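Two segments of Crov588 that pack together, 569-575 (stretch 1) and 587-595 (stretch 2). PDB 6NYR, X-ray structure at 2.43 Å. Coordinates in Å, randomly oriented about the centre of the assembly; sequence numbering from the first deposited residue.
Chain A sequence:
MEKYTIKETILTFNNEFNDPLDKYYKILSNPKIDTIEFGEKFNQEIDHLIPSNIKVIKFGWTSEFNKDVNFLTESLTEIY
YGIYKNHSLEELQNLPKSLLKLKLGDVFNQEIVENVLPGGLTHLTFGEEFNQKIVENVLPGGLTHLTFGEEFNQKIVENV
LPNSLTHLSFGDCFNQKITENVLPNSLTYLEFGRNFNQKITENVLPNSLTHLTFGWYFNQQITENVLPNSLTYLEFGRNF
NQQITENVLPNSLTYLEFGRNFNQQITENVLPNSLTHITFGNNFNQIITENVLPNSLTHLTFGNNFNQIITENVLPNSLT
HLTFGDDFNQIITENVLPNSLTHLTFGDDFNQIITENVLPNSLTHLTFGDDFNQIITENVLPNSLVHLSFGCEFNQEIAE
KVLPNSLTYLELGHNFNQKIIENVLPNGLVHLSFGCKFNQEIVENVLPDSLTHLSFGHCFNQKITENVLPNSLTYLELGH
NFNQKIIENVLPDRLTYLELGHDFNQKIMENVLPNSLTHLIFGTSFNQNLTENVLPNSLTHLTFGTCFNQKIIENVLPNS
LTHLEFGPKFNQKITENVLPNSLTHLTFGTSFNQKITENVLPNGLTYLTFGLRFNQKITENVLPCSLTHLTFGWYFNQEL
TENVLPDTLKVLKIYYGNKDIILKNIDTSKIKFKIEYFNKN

Stretch 1 (569-575) KFNQKIT
Stretch 2 587-595: TFGTSFNQK

A single side-chain oxygen, Asn571 OD1, accepts both hydrogen bonds that cross this contact: one from the backbone, Asn593 N to Asn571 OD1 at 2.9 Å, and one from a side chain, Gln594 NE2 to Asn571 OD1 at 3.1 Å and nearly straight at 169°. No backbone-to-backbone hydrogen bond crosses between the stretches. All the residues in contact are loop, running in the same direction with Lys569 beside Ser591, Asn571 beside Phe592 (CA to CA 4.4 Å) and Lys573 beside Gln594.

Asn571 sits at phi/psi -153/62 with chi1 t and chi2 28°, which brings its amide to the other stretch. Gln594, at -115/152, has its CA-to-CB bond toward stretch 1 and turns through chi1 m, chi2 m and chi3 -45°. Its CG also lies 3.6 Å from Gln572 O. A water accepts weakly from Asn571 ND2 and donates to Asn593 O.

A type I turn from Gly589 to Phe592 precedes this site; within it Ser591, chi1 p, sets OG 3.4 Å from Lys569 CA.

Apolar side chains complete the contact; the three phenylalanines are buried, Ile574 partly exposed. Phe570 and Phe592, both chi1 t, meet obliquely, Phe570 CE2 to Phe592 CD1 at 3.8 Å. Ile574, chi1 m and chi2 t, places CD1 3.5 Å from Phe588 CE1, at that ring's edge. Lys569 and Lys573, CA-to-CB bonds away, are exposed. The stretches bury 509 Å², both sides summed.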

# COMPACT_ATOMS: atom_id res chain seq x y z
N LYS A 569 21.97 -19.49 9.46
CA LYS A 569 23.13 -20.23 9.95
C LYS A 569 22.85 -21.67 10.36
O LYS A 569 23.79 -22.38 10.73
CB LYS A 569 23.77 -19.48 11.13
CG LYS A 569 24.63 -18.29 10.72
CD LYS A 569 25.57 -17.85 11.84
CE LYS A 569 26.53 -16.77 11.35
NZ LYS A 569 26.65 -15.61 12.28
N PHE A 570 21.60 -22.12 10.33
CA PHE A 570 21.31 -23.49 10.74
C PHE A 570 21.94 -24.47 9.75
O PHE A 570 21.66 -24.40 8.55
CB PHE A 570 19.81 -23.74 10.85
CG PHE A 570 19.47 -25.18 11.15
CD1 PHE A 570 19.53 -25.68 12.44
CD2 PHE A 570 19.14 -26.05 10.12
CE1 PHE A 570 19.23 -27.00 12.71
CE2 PHE A 570 18.84 -27.38 10.38
CZ PHE A 570 18.89 -27.85 11.68
N ASN A 571 22.78 -25.37 10.24
CA ASN A 571 23.45 -26.34 9.38
C ASN A 571 23.78 -27.61 10.18
O ASN A 571 24.94 -28.00 10.33
CB ASN A 571 24.70 -25.72 8.77
CG ASN A 571 25.32 -26.58 7.70
OD1 ASN A 571 24.63 -27.36 7.03
ND2 ASN A 571 26.63 -26.47 7.52
N GLN A 572 22.75 -28.28 10.68
CA GLN A 572 22.91 -29.49 11.46
C GLN A 572 22.23 -30.67 10.78
O GLN A 572 21.23 -30.51 10.07
CB GLN A 572 22.34 -29.34 12.88
CG GLN A 572 23.02 -28.28 13.72
CD GLN A 572 24.48 -28.60 13.99
OE1 GLN A 572 24.85 -29.76 14.23
NE2 GLN A 572 25.33 -27.58 13.94
N LYS A 573 22.78 -31.86 11.01
CA LYS A 573 22.18 -33.08 10.49
C LYS A 573 20.76 -33.24 11.01
O LYS A 573 20.46 -32.93 12.17
CB LYS A 573 23.02 -34.29 10.92
CG LYS A 573 24.28 -34.54 10.11
CD LYS A 573 25.32 -35.28 10.97
CE LYS A 573 26.19 -36.23 10.18
NZ LYS A 573 26.96 -35.52 9.12
N ILE A 574 19.87 -33.71 10.14
CA ILE A 574 18.51 -34.07 10.52
C ILE A 574 18.33 -35.55 10.18
O ILE A 574 18.49 -35.95 9.02
CB ILE A 574 17.45 -33.21 9.82
CG1 ILE A 574 17.71 -31.74 10.13
CG2 ILE A 574 16.06 -33.62 10.26
CD1 ILE A 574 16.85 -30.77 9.33
N THR A 575 18.03 -36.36 11.20
CA THR A 575 17.92 -37.80 11.03
C THR A 575 16.46 -38.25 11.17
O THR A 575 15.54 -37.43 11.29
CB THR A 575 18.83 -38.52 12.03
OG1 THR A 575 18.79 -39.93 11.79
CG2 THR A 575 18.40 -38.24 13.47
N THR A 587 11.16 -24.89 5.34
CA THR A 587 12.08 -23.99 4.64
C THR A 587 13.42 -23.99 5.36
O THR A 587 13.50 -23.64 6.54
CB THR A 587 11.52 -22.56 4.57
OG1 THR A 587 10.34 -22.54 3.76
CG2 THR A 587 12.56 -21.60 3.99
N PHE A 588 14.48 -24.35 4.64
CA PHE A 588 15.83 -24.24 5.16
C PHE A 588 16.43 -22.88 4.83
O PHE A 588 16.09 -22.26 3.81
CB PHE A 588 16.73 -25.34 4.58
CG PHE A 588 16.38 -26.72 5.04
CD1 PHE A 588 16.74 -27.16 6.30
CD2 PHE A 588 15.70 -27.59 4.20
CE1 PHE A 588 16.41 -28.43 6.73
CE2 PHE A 588 15.38 -28.86 4.61
CZ PHE A 588 15.73 -29.29 5.88
N GLY A 589 17.34 -22.43 5.68
CA GLY A 589 17.99 -21.15 5.50
C GLY A 589 19.18 -21.23 4.56
O GLY A 589 19.51 -22.27 3.99
N THR A 590 19.88 -20.10 4.45
CA THR A 590 20.89 -19.94 3.41
C THR A 590 21.96 -21.03 3.47
O THR A 590 22.37 -21.56 2.43
CB THR A 590 21.54 -18.55 3.53
OG1 THR A 590 22.12 -18.40 4.83
CG2 THR A 590 20.52 -17.44 3.30
N SER A 591 22.43 -21.37 4.66
CA SER A 591 23.66 -22.14 4.79
C SER A 591 23.46 -23.63 5.04
O SER A 591 24.45 -24.36 5.17
CB SER A 591 24.53 -21.55 5.92
OG SER A 591 24.06 -21.95 7.20
N PHE A 592 22.22 -24.11 5.11
CA PHE A 592 21.99 -25.54 5.32
C PHE A 592 22.51 -26.35 4.13
O PHE A 592 22.12 -26.11 2.98
CB PHE A 592 20.50 -25.83 5.53
CG PHE A 592 20.18 -27.30 5.63
CD1 PHE A 592 20.25 -27.96 6.85
CD2 PHE A 592 19.82 -28.02 4.50
CE1 PHE A 592 19.96 -29.31 6.93
CE2 PHE A 592 19.53 -29.37 4.58
CZ PHE A 592 19.60 -30.02 5.80
N ASN A 593 23.38 -27.31 4.41
CA ASN A 593 23.96 -28.14 3.35
C ASN A 593 24.32 -29.51 3.92
O ASN A 593 25.49 -29.93 3.94
CB ASN A 593 25.17 -27.46 2.73
CG ASN A 593 25.60 -28.11 1.42
OD1 ASN A 593 24.81 -28.79 0.77
ND2 ASN A 593 26.85 -27.90 1.03
N GLN A 594 23.32 -30.24 4.41
CA GLN A 594 23.51 -31.56 4.97
C GLN A 594 22.82 -32.62 4.11
O GLN A 594 21.82 -32.34 3.44
CB GLN A 594 22.98 -31.64 6.40
CG GLN A 594 23.69 -30.73 7.39
CD GLN A 594 25.16 -31.08 7.54
OE1 GLN A 594 25.52 -32.25 7.67
NE2 GLN A 594 26.01 -30.07 7.53
N LYS A 595 23.36 -33.83 4.14
CA LYS A 595 22.79 -34.94 3.40
C LYS A 595 21.46 -35.36 4.02
O LYS A 595 21.33 -35.43 5.25
CB LYS A 595 23.78 -36.11 3.39
CG LYS A 595 25.05 -35.81 2.58
CD LYS A 595 26.27 -36.50 3.18
CE LYS A 595 26.69 -37.77 2.46
NZ LYS A 595 27.57 -38.58 3.35
O HOH W 1 27.81 -27.91 4.67